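Local coordinates for putative secreted cellulose binding protein (Streptomyces coelicolor, PDB 4OY7) that cleaves glycosidic bonds in cellulose oxidatively at a copper site, this chain being the catalytic domain of a longer secreted protein, at residues Asp88-Ser96 and Cys188-Gly196. Sequence-based numbering, arbitrary orientation.
Sequences DWPRTHLTS and CSDVVFDGG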
# COMPACT_ATOMS: atom_id res chain seq x y z
N ASP A 88 -9.78 -10.29 -6.17
CA ASP A 88 -10.99 -9.46 -6.21
C ASP A 88 -10.88 -8.18 -5.35
O ASP A 88 -11.88 -7.49 -5.17
CB ASP A 88 -12.28 -10.27 -5.90
CG ASP A 88 -12.27 -10.94 -4.52
OD1 ASP A 88 -11.20 -10.99 -3.86
OD2 ASP A 88 -13.36 -11.37 -4.08
N TRP A 89 -9.69 -7.84 -4.86
CA TRP A 89 -9.48 -6.58 -4.17
C TRP A 89 -9.75 -5.42 -5.14
O TRP A 89 -9.69 -5.61 -6.37
CB TRP A 89 -8.03 -6.45 -3.70
CG TRP A 89 -7.61 -7.31 -2.56
CD1 TRP A 89 -6.89 -8.48 -2.62
CD2 TRP A 89 -7.80 -7.04 -1.17
NE1 TRP A 89 -6.65 -8.96 -1.37
CE2 TRP A 89 -7.22 -8.12 -0.45
CE3 TRP A 89 -8.45 -6.04 -0.45
CZ2 TRP A 89 -7.20 -8.16 0.96
CZ3 TRP A 89 -8.45 -6.09 0.93
CH2 TRP A 89 -7.86 -7.18 1.63
N PRO A 90 -10.10 -4.24 -4.62
CA PRO A 90 -10.18 -3.08 -5.50
C PRO A 90 -8.85 -2.82 -6.15
O PRO A 90 -7.84 -3.10 -5.56
CB PRO A 90 -10.53 -1.93 -4.53
CG PRO A 90 -11.07 -2.57 -3.32
CD PRO A 90 -10.36 -3.89 -3.22
N ARG A 91 -8.84 -2.28 -7.36
CA ARG A 91 -7.57 -2.05 -8.02
C ARG A 91 -7.60 -0.80 -8.88
O ARG A 91 -8.66 -0.34 -9.32
CB ARG A 91 -7.15 -3.25 -8.87
CG ARG A 91 -7.97 -3.54 -10.13
CD ARG A 91 -7.63 -4.90 -10.77
NE ARG A 91 -7.83 -5.95 -9.77
CZ ARG A 91 -6.86 -6.56 -9.08
NH1 ARG A 91 -7.19 -7.39 -8.11
NH2 ARG A 91 -5.57 -6.36 -9.34
N THR A 92 -6.41 -0.31 -9.15
CA THR A 92 -6.20 0.84 -10.01
C THR A 92 -5.78 0.37 -11.40
O THR A 92 -4.85 -0.44 -11.53
CB THR A 92 -5.12 1.75 -9.42
OG1 THR A 92 -5.50 2.15 -8.09
CG2 THR A 92 -4.96 3.03 -10.28
N HIS A 93 -6.45 0.91 -12.40
CA HIS A 93 -6.18 0.57 -13.79
C HIS A 93 -5.08 1.48 -14.31
O HIS A 93 -5.19 2.71 -14.23
CB HIS A 93 -7.49 0.70 -14.59
CG HIS A 93 -8.52 -0.30 -14.19
ND1 HIS A 93 -8.89 -1.35 -14.99
CD2 HIS A 93 -9.24 -0.42 -13.05
CE1 HIS A 93 -9.80 -2.09 -14.36
NE2 HIS A 93 -10.01 -1.55 -13.17
N LEU A 94 -4.01 0.86 -14.81
CA LEU A 94 -2.81 1.57 -15.27
C LEU A 94 -2.44 1.25 -16.69
O LEU A 94 -2.81 0.22 -17.22
CB LEU A 94 -1.60 1.15 -14.44
CG LEU A 94 -1.71 1.37 -12.94
CD1 LEU A 94 -0.46 0.89 -12.25
CD2 LEU A 94 -1.94 2.84 -12.68
N THR A 95 -1.65 2.15 -17.29
CA THR A 95 -1.11 1.92 -18.61
C THR A 95 0.37 1.64 -18.49
O THR A 95 1.17 2.51 -18.09
CB THR A 95 -1.36 3.12 -19.52
OG1 THR A 95 -2.76 3.43 -19.53
CG2 THR A 95 -0.91 2.80 -20.96
N SER A 96 0.76 0.43 -18.89
CA SER A 96 2.16 0.07 -18.97
C SER A 96 2.86 1.05 -19.93
O SER A 96 2.38 1.32 -21.02
CB SER A 96 2.31 -1.36 -19.48
OG SER A 96 3.66 -1.73 -19.62
N CYS A 188 0.56 -1.73 0.18
CA CYS A 188 0.31 -2.68 -0.92
C CYS A 188 -0.84 -2.21 -1.78
O CYS A 188 -1.94 -2.00 -1.27
CB CYS A 188 -0.06 -4.03 -0.36
SG CYS A 188 1.34 -5.03 0.25
N SER A 189 -0.58 -2.02 -3.07
CA SER A 189 -1.58 -1.50 -4.00
C SER A 189 -1.80 -2.48 -5.16
O SER A 189 -0.89 -2.76 -5.93
CB SER A 189 -1.11 -0.17 -4.55
OG SER A 189 -0.86 0.76 -3.50
N ASP A 190 -3.02 -2.97 -5.26
CA ASP A 190 -3.42 -3.78 -6.38
C ASP A 190 -3.63 -2.93 -7.62
O ASP A 190 -4.31 -1.89 -7.56
CB ASP A 190 -4.71 -4.52 -6.06
CG ASP A 190 -4.51 -5.56 -4.98
OD1 ASP A 190 -4.86 -5.27 -3.83
OD2 ASP A 190 -3.93 -6.63 -5.26
N VAL A 191 -3.07 -3.37 -8.74
CA VAL A 191 -3.17 -2.64 -10.00
C VAL A 191 -3.42 -3.63 -11.13
O VAL A 191 -3.26 -4.86 -10.94
CB VAL A 191 -1.90 -1.80 -10.31
CG1 VAL A 191 -1.59 -0.89 -9.12
CG2 VAL A 191 -0.71 -2.68 -10.67
N VAL A 192 -3.84 -3.12 -12.28
CA VAL A 192 -3.91 -3.94 -13.49
C VAL A 192 -3.41 -3.10 -14.64
O VAL A 192 -3.78 -1.93 -14.78
CB VAL A 192 -5.33 -4.51 -13.75
CG1 VAL A 192 -6.38 -3.43 -13.77
CG2 VAL A 192 -5.37 -5.32 -15.04
N PHE A 193 -2.53 -3.69 -15.45
CA PHE A 193 -1.98 -3.04 -16.63
C PHE A 193 -2.87 -3.38 -17.83
O PHE A 193 -2.55 -4.26 -18.67
CB PHE A 193 -0.54 -3.48 -16.88
CG PHE A 193 0.45 -3.00 -15.85
CD1 PHE A 193 0.87 -1.67 -15.82
CD2 PHE A 193 0.98 -3.89 -14.92
CE1 PHE A 193 1.79 -1.26 -14.87
CE2 PHE A 193 1.91 -3.48 -13.99
CZ PHE A 193 2.29 -2.15 -13.95
N ASP A 194 -3.99 -2.66 -17.92
CA ASP A 194 -4.94 -2.87 -19.02
C ASP A 194 -5.20 -1.61 -19.84
O ASP A 194 -6.07 -1.60 -20.70
CB ASP A 194 -6.25 -3.45 -18.51
CG ASP A 194 -7.01 -2.51 -17.58
OD1 ASP A 194 -6.48 -1.42 -17.21
OD2 ASP A 194 -8.14 -2.89 -17.18
N GLY A 195 -4.46 -0.54 -19.59
CA GLY A 195 -4.71 0.73 -20.25
C GLY A 195 -4.04 0.90 -21.60
O GLY A 195 -3.17 0.09 -21.98
N GLY A 196 -4.48 1.94 -22.31
CA GLY A 196 -3.90 2.41 -23.59
C GLY A 196 -4.35 1.52 -24.72
O GLY A 196 -4.04 1.74 -25.90
OXT GLY A 196 -5.04 0.53 -24.46
O HOH W 1 -6.92 -3.27 -3.18
O HOH W 2 -3.32 -7.28 -7.84
O HOH W 3 -6.00 -8.44 -5.97
O HOH W 4 -4.26 0.56 -6.30
O HOH W 5 -1.05 -0.94 -20.78
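Arg91 NH2 donates to the main-chain Val191 O on the facing strand (3.2 Å) although Asp190, one residue back, carries a carboxylate. The oxygen lies in the guanidinium plane, yet the donor stands above the carbonyl plane, off its lone pairs. With CG between the backbone N and the carbonyl carbon (chi1 69°), CD lies against Val192 CG1; a bend at chi3 then turns the guanidinium toward Val191 O. Two waters bridge the guanidinium to Asp190 OD2, while OD1 forms a salt bridge with Arg10. Without the guanidinium, as with an alanine here, Val191 O would probably lose this donor and Asp190 OD2 its water-bridged partner.

On the same face, Val192 CG1 sits 3.7 Å from the centroid of the His93 ring, a CH-pi contact that suits a branched aliphatic side chain. The flat imidazole keeps its edge for Asp194: His93 ND1 donates to the syn lone pair of Asp194 OD2 at 2.8 Å, nearly in the ring plane. On the other face, Leu94 CD1 packs 3.6 Å from Val191 CB, apolar residues fitting a buried side.

Thr92 N to Asp190 O, Val192 N to Thr92 O and Leu94 N to Val192 O (2.8 Å) hydrogen-bond the backbones. This is parallel pairing of strand 92-94 with the C-terminal strand 184-193, at the margin of the beta-sandwich core of an AA10 lytic polysaccharide monooxygenase.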